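Local coordinates for protein VP1 (Merkel cell polyomavirus, PDB 4FMH) that forms the outer shell of the virion as disulfide-linked pentamers and carries the sialic acid binding site through which the virus engages its glycan receptor, at residues S105-V110 against H272-Y277; G219-T224 against F261-S266. All blocks are in the same frame, centred on the assembly; numbering follows the deposited sequence.

Contact 1 of 2, residues S105-V110 against H272-Y277; sequences SSLINV and HGLPRY
L107 meets L274 through one methyl from each side: the two leucines reach toward each other tip to tip, with L107 CD1 4.1 Å from L274 CD1. With CG set opposite its own carbonyl carbon (chi1 -55°) and the chain straight beyond it, L107 carries its branched end toward strand 269-287. Its second methyl, CD2, comes up in the plane of the H272 imidazole and touches the ring edge at CD2, 3.9 Å away. S106 OG also lies beside the other methyl of L274, 4.1 Å from CD2.

A single water joins the two segments. It donates to S106 OG at 2.7 Å and is also hydrogen-bonded to H272 NE2, lying in the ring plane. The other ring nitrogen, ND1, is bonded to the carbonyl of T47, and Y48 stacks on the ring, which together should restrict both tilt and rotation of the imidazole. S106 OG has a partner within its own loop, G103 O.

The end of a 3-10 segment, running through S105-I108, thus packs on the antiparallel sheet of the VP1 jelly roll where strand 269-287 is broken. V259 of neighbouring strand 250-263 packs against L107, H272 and L274, V101 of strand 89-101 touches L274, and L147 of the second subunit covers S106.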
loop_
_atom_site.group_PDB
_atom_site.type_symbol
_atom_site.label_atom_id
_atom_site.label_comp_id
_atom_site.label_asym_id
_atom_site.label_seq_id
_atom_site.Cartn_x
_atom_site.Cartn_y
_atom_site.Cartn_z
ATOM N N SER B 105 4.929 -11.237 17.230
ATOM C CA SER B 105 3.721 -11.369 18.042
ATOM C C SER B 105 3.809 -10.668 19.410
ATOM O O SER B 105 2.791 -10.243 19.952
ATOM C CB SER B 105 3.371 -12.850 18.243
ATOM O OG SER B 105 4.347 -13.489 19.039
ATOM N N SER B 106 5.018 -10.539 19.953
ATOM C CA SER B 106 5.212 -9.845 21.227
ATOM C C SER B 106 4.698 -8.407 21.194
ATOM O O SER B 106 4.415 -7.831 22.239
ATOM C CB SER B 106 6.691 -9.848 21.635
ATOM O OG SER B 106 7.421 -8.880 20.893
ATOM N N LEU B 107 4.597 -7.826 19.998
ATOM C CA LEU B 107 4.183 -6.430 19.871
ATOM C C LEU B 107 2.675 -6.182 20.032
ATOM O O LEU B 107 2.230 -5.028 20.006
ATOM C CB LEU B 107 4.715 -5.800 18.572
ATOM C CG LEU B 107 6.236 -5.867 18.336
ATOM C CD1 LEU B 107 6.626 -5.197 17.009
ATOM C CD2 LEU B 107 7.017 -5.262 19.512
ATOM N N ILE B 108 1.887 -7.240 20.223
ATOM C CA ILE B 108 0.462 -7.042 20.556
ATOM C C ILE B 108 0.256 -6.641 22.025
ATOM O O ILE B 108 -0.855 -6.290 22.423
ATOM C CB ILE B 108 -0.444 -8.259 20.227
ATOM C CG1 ILE B 108 -0.224 -9.399 21.223
ATOM C CG2 ILE B 108 -0.275 -8.710 18.765
ATOM C CD1 ILE B 108 -1.472 -10.283 21.411
ATOM N N ASN B 109 1.324 -6.709 22.821
ATOM C CA ASN B 109 1.271 -6.310 24.227
ATOM C C ASN B 109 0.975 -4.810 24.362
ATOM O O ASN B 109 1.807 -3.972 24.018
ATOM C CB ASN B 109 2.580 -6.688 24.941
ATOM C CG ASN B 109 2.546 -6.394 26.436
ATOM O OD1 ASN B 109 1.767 -5.558 26.912
ATOM N ND2 ASN B 109 3.401 -7.079 27.185
ATOM N N VAL B 110 -0.223 -4.481 24.841
ATOM C CA VAL B 110 -0.619 -3.077 25.050
ATOM C C VAL B 110 -0.865 -2.777 26.529
ATOM O O VAL B 110 -1.655 -1.902 26.881
ATOM C CB VAL B 110 -1.847 -2.671 24.188
ATOM C CG1 VAL B 110 -1.476 -2.637 22.680
ATOM C CG2 VAL B 110 -3.054 -3.587 24.466
ATOM N N HIS B 272 12.890 0.336 20.054
ATOM C CA HIS B 272 12.884 -1.094 20.352
ATOM C C HIS B 272 13.228 -1.838 19.069
ATOM O O HIS B 272 12.847 -1.414 17.974
ATOM C CB HIS B 272 11.489 -1.494 20.856
ATOM C CG HIS B 272 11.344 -2.938 21.244
ATOM N ND1 HIS B 272 12.288 -3.624 21.979
ATOM C CD2 HIS B 272 10.324 -3.808 21.045
ATOM C CE1 HIS B 272 11.872 -4.861 22.183
ATOM N NE2 HIS B 272 10.682 -4.998 21.629
ATOM N N GLY B 273 13.964 -2.936 19.207
ATOM C CA GLY B 273 14.292 -3.780 18.063
ATOM C C GLY B 273 13.931 -5.229 18.324
ATOM O O GLY B 273 13.701 -5.617 19.470
ATOM N N LEU B 274 13.874 -6.025 17.256
ATOM C CA LEU B 274 13.629 -7.465 17.370
ATOM C C LEU B 274 14.780 -8.263 16.744
ATOM O O LEU B 274 15.509 -7.725 15.902
ATOM C CB LEU B 274 12.290 -7.831 16.708
ATOM C CG LEU B 274 11.017 -7.357 17.417
ATOM C CD1 LEU B 274 9.804 -7.677 16.539
ATOM C CD2 LEU B 274 10.870 -8.036 18.782
ATOM N N PRO B 275 14.950 -9.540 17.154
ATOM C CA PRO B 275 15.982 -10.400 16.573
ATOM C C PRO B 275 15.602 -10.832 15.163
ATOM O O PRO B 275 14.429 -10.730 14.765
ATOM C CB PRO B 275 15.971 -11.644 17.479
ATOM C CG PRO B 275 15.065 -11.324 18.620
ATOM C CD PRO B 275 14.121 -10.285 18.117
ATOM N N ARG B 276 16.593 -11.323 14.428
ATOM C CA ARG B 276 16.387 -11.828 13.088
ATOM C C ARG B 276 17.065 -13.188 12.926
ATOM O O ARG B 276 18.200 -13.402 13.378
ATOM C CB ARG B 276 16.919 -10.835 12.050
ATOM C CG ARG B 276 16.608 -11.241 10.606
ATOM C CD ARG B 276 17.147 -10.224 9.610
ATOM N NE ARG B 276 16.238 -9.093 9.422
ATOM C CZ ARG B 276 15.261 -9.061 8.520
ATOM N NH1 ARG B 276 15.045 -10.103 7.728
ATOM N NH2 ARG B 276 14.490 -7.985 8.417
ATOM N N TYR B 277 16.335 -14.098 12.293
ATOM C CA TYR B 277 16.817 -15.429 11.970
ATOM C C TYR B 277 17.210 -15.527 10.499
ATOM O O TYR B 277 16.586 -14.896 9.646
ATOM C CB TYR B 277 15.732 -16.464 12.306
ATOM C CG TYR B 277 16.007 -17.832 11.734
ATOM C CD1 TYR B 277 16.847 -18.729 12.393
ATOM C CD2 TYR B 277 15.447 -18.219 10.516
ATOM C CE1 TYR B 277 17.114 -19.987 11.856
ATOM C CE2 TYR B 277 15.707 -19.477 9.976
ATOM C CZ TYR B 277 16.535 -20.349 10.653
ATOM O OH TYR B 277 16.785 -21.589 10.112
HETATM O O HOH W 1 9.202 -7.168 22.098
#

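Contact 2 of 2, residues G219-T224 against F261-S266; sequences GSQTPT and FLFKTS. With SIA (N-acetyl-alpha-neuraminic acid), chain U.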
loop_
_atom_site.group_PDB
_atom_site.type_symbol
_atom_site.label_atom_id
_atom_site.label_comp_id
_atom_site.label_asym_id
_atom_site.label_seq_id
_atom_site.Cartn_x
_atom_site.Cartn_y
_atom_site.Cartn_z
ATOM N N GLY B 219 7.830 9.002 11.029
ATOM C CA GLY B 219 6.566 9.269 11.726
ATOM C C GLY B 219 6.639 8.755 13.154
ATOM O O GLY B 219 7.367 7.809 13.436
ATOM N N SER B 220 5.884 9.373 14.060
ATOM C CA SER B 220 5.993 9.070 15.497
ATOM C C SER B 220 5.157 7.879 15.973
ATOM O O SER B 220 5.581 7.142 16.868
ATOM C CB SER B 220 5.646 10.306 16.332
ATOM O OG SER B 220 4.373 10.812 15.977
ATOM N N GLN B 221 3.972 7.710 15.393
ATOM C CA GLN B 221 3.057 6.642 15.788
ATOM C C GLN B 221 2.617 5.809 14.588
ATOM O O GLN B 221 1.607 5.109 14.650
ATOM C CB GLN B 221 1.830 7.222 16.505
ATOM C CG GLN B 221 2.092 7.614 17.963
ATOM C CD GLN B 221 0.815 7.945 18.730
ATOM O OE1 GLN B 221 -0.168 7.202 18.685
ATOM N NE2 GLN B 221 0.834 9.061 19.445
ATOM N N THR B 222 3.384 5.889 13.504
ATOM C CA THR B 222 3.110 5.119 12.286
ATOM C C THR B 222 2.992 3.633 12.623
ATOM O O THR B 222 3.843 3.090 13.332
ATOM C CB THR B 222 4.232 5.319 11.259
ATOM O OG1 THR B 222 4.548 6.715 11.185
ATOM C CG2 THR B 222 3.814 4.808 9.863
ATOM N N PRO B 223 1.923 2.974 12.140
ATOM C CA PRO B 223 1.739 1.548 12.404
ATOM C C PRO B 223 2.966 0.730 12.005
ATOM O O PRO B 223 3.543 0.945 10.926
ATOM C CB PRO B 223 0.553 1.179 11.504
ATOM C CG PRO B 223 -0.225 2.446 11.391
ATOM C CD PRO B 223 0.795 3.544 11.369
ATOM N N THR B 224 3.381 -0.168 12.893
ATOM C CA THR B 224 4.399 -1.145 12.567
ATOM C C THR B 224 3.686 -2.287 11.869
ATOM O O THR B 224 2.784 -2.914 12.440
ATOM C CB THR B 224 5.138 -1.623 13.818
ATOM O OG1 THR B 224 5.892 -0.526 14.353
ATOM C CG2 THR B 224 6.102 -2.796 13.491
ATOM N N PHE B 261 8.621 2.761 18.835
ATOM C CA PHE B 261 8.827 3.326 20.164
ATOM C C PHE B 261 7.998 2.619 21.222
ATOM O O PHE B 261 6.838 2.266 20.980
ATOM C CB PHE B 261 8.412 4.801 20.211
ATOM C CG PHE B 261 9.245 5.715 19.359
ATOM C CD1 PHE B 261 10.518 6.102 19.763
ATOM C CD2 PHE B 261 8.726 6.232 18.168
ATOM C CE1 PHE B 261 11.279 6.980 18.980
ATOM C CE2 PHE B 261 9.480 7.109 17.382
ATOM C CZ PHE B 261 10.760 7.474 17.795
ATOM N N LEU B 262 8.601 2.443 22.399
ATOM C CA LEU B 262 7.857 2.169 23.615
ATOM C C LEU B 262 7.492 3.524 24.211
ATOM O O LEU B 262 8.374 4.334 24.527
ATOM C CB LEU B 262 8.696 1.360 24.603
ATOM C CG LEU B 262 8.024 0.943 25.924
ATOM C CD1 LEU B 262 6.875 -0.049 25.699
ATOM C CD2 LEU B 262 9.050 0.379 26.896
ATOM N N PHE B 263 6.196 3.778 24.325
ATOM C CA PHE B 263 5.687 5.040 24.858
ATOM C C PHE B 263 5.441 4.903 26.347
ATOM O O PHE B 263 4.567 4.141 26.765
ATOM C CB PHE B 263 4.375 5.404 24.163
ATOM C CG PHE B 263 4.553 5.881 22.744
ATOM C CD1 PHE B 263 4.656 4.977 21.698
ATOM C CD2 PHE B 263 4.614 7.237 22.464
ATOM C CE1 PHE B 263 4.822 5.417 20.377
ATOM C CE2 PHE B 263 4.780 7.693 21.146
ATOM C CZ PHE B 263 4.888 6.777 20.106
ATOM N N LYS B 264 6.214 5.642 27.136
ATOM C CA LYS B 264 6.139 5.556 28.592
ATOM C C LYS B 264 5.196 6.625 29.159
ATOM O O LYS B 264 5.058 7.701 28.580
ATOM C CB LYS B 264 7.537 5.691 29.203
ATOM C CG LYS B 264 8.544 4.679 28.657
ATOM C CD LYS B 264 9.940 4.942 29.196
ATOM C CE LYS B 264 10.911 3.869 28.714
ATOM N NZ LYS B 264 12.323 4.202 29.057
ATOM N N THR B 265 4.559 6.310 30.288
ATOM C CA THR B 265 3.571 7.183 30.936
ATOM C C THR B 265 3.972 8.664 30.993
ATOM O O THR B 265 3.164 9.537 30.699
ATOM C CB THR B 265 3.248 6.683 32.375
ATOM O OG1 THR B 265 2.949 5.282 32.339
ATOM C CG2 THR B 265 2.047 7.437 32.982
ATOM N N SER B 266 5.220 8.929 31.372
ATOM C CA SER B 266 5.724 10.291 31.559
ATOM C C SER B 266 5.808 11.105 30.263
ATOM O O SER B 266 5.906 12.334 30.310
ATOM C CB SER B 266 7.118 10.225 32.169
ATOM O OG SER B 266 7.970 9.527 31.279
HETATM C C1 SIA U . 10.421 8.228 33.274
HETATM C C2 SIA U . 10.956 7.148 34.217
HETATM C C3 SIA U . 10.805 5.770 33.546
HETATM C C4 SIA U . 11.833 5.486 32.445
HETATM C C5 SIA U . 13.254 5.786 32.916
HETATM C C6 SIA U . 13.367 7.175 33.557
HETATM C C7 SIA U . 14.765 7.365 34.174
HETATM C C8 SIA U . 15.141 8.823 34.477
HETATM C C9 SIA U . 14.447 9.392 35.711
HETATM C C10 SIA U . 15.141 4.725 31.753
HETATM C C11 SIA U . 15.962 4.706 30.503
HETATM N N5 SIA U . 14.156 5.631 31.785
HETATM O O1A SIA U . 9.477 7.944 32.497
HETATM O O1B SIA U . 10.917 9.381 33.299
HETATM O O4 SIA U . 11.771 4.108 32.031
HETATM O O6 SIA U . 12.344 7.378 34.556
HETATM O O7 SIA U . 14.892 6.550 35.348
HETATM O O8 SIA U . 16.560 8.940 34.668
HETATM O O9 SIA U . 13.332 10.172 35.274
HETATM O O10 SIA U . 15.372 3.961 32.675
#
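The sialic acid pocket is served by one end of this contact: segment 261-266 runs from buried phenylalanines that meet the 219-224 loop out to two residues that hold the sugar. K264 NZ donates to O4 of the N-acetylneuraminic acid at 3.0 Å. Its chain is extended to the tip, and the ammonium is also paired with D51 and lies in a cation-pi contact with W45, so three partners fix its position. S266 OG gives a short hydrogen bond, 2.5 Å, to carboxylate oxygen O1A; K268 and D51 add further bonds to the sugar.

In the VP1 jelly roll, strand 250-263 ends about F263, and the turn to strand 269-287 supplies K264, S266 and K268; W45, Y50, D51 and D114 complete the pocket. At the other end of the contact, the S220 carbonyl oxygen sits at the edges of two rings, 3.5 Å from F261 CD2 and 3.3 Å from F263 CZ, close to both ring planes. That oxygen is buried with no hydrogen-bond partner in the model, and the slightly positive C-H rims probably offer partial compensation. Q221 crosses F263 obliquely: its CG lies 3.6 Å from CZ, and the amide plane is turned 63° from the ring. M269 backs both phenylalanines, while V110 and H119 of the third subunit pack on F261 and F263 respectively.

Each contact sets a loop segment against one of two neighbouring strands of the same sheet, 269-287 and 250-263, which follow each other in the chain; the contact centres are 14 Å apart. They touch directly where L107 CD1 of contact 1 comes 4.3 Å from T224 CG2 of contact 2. V259, which packs on contact 1, also accepts a hydrogen bond from T224 OG1 at its carbonyl. Only contact 2 reaches the sugar, through K264 and S266; the H272 side chain is about 12 Å from the sialic acid. Both contacts touch the second subunit, so both are part of the interface within the pentamer, and contact 2 also meets the third subunit.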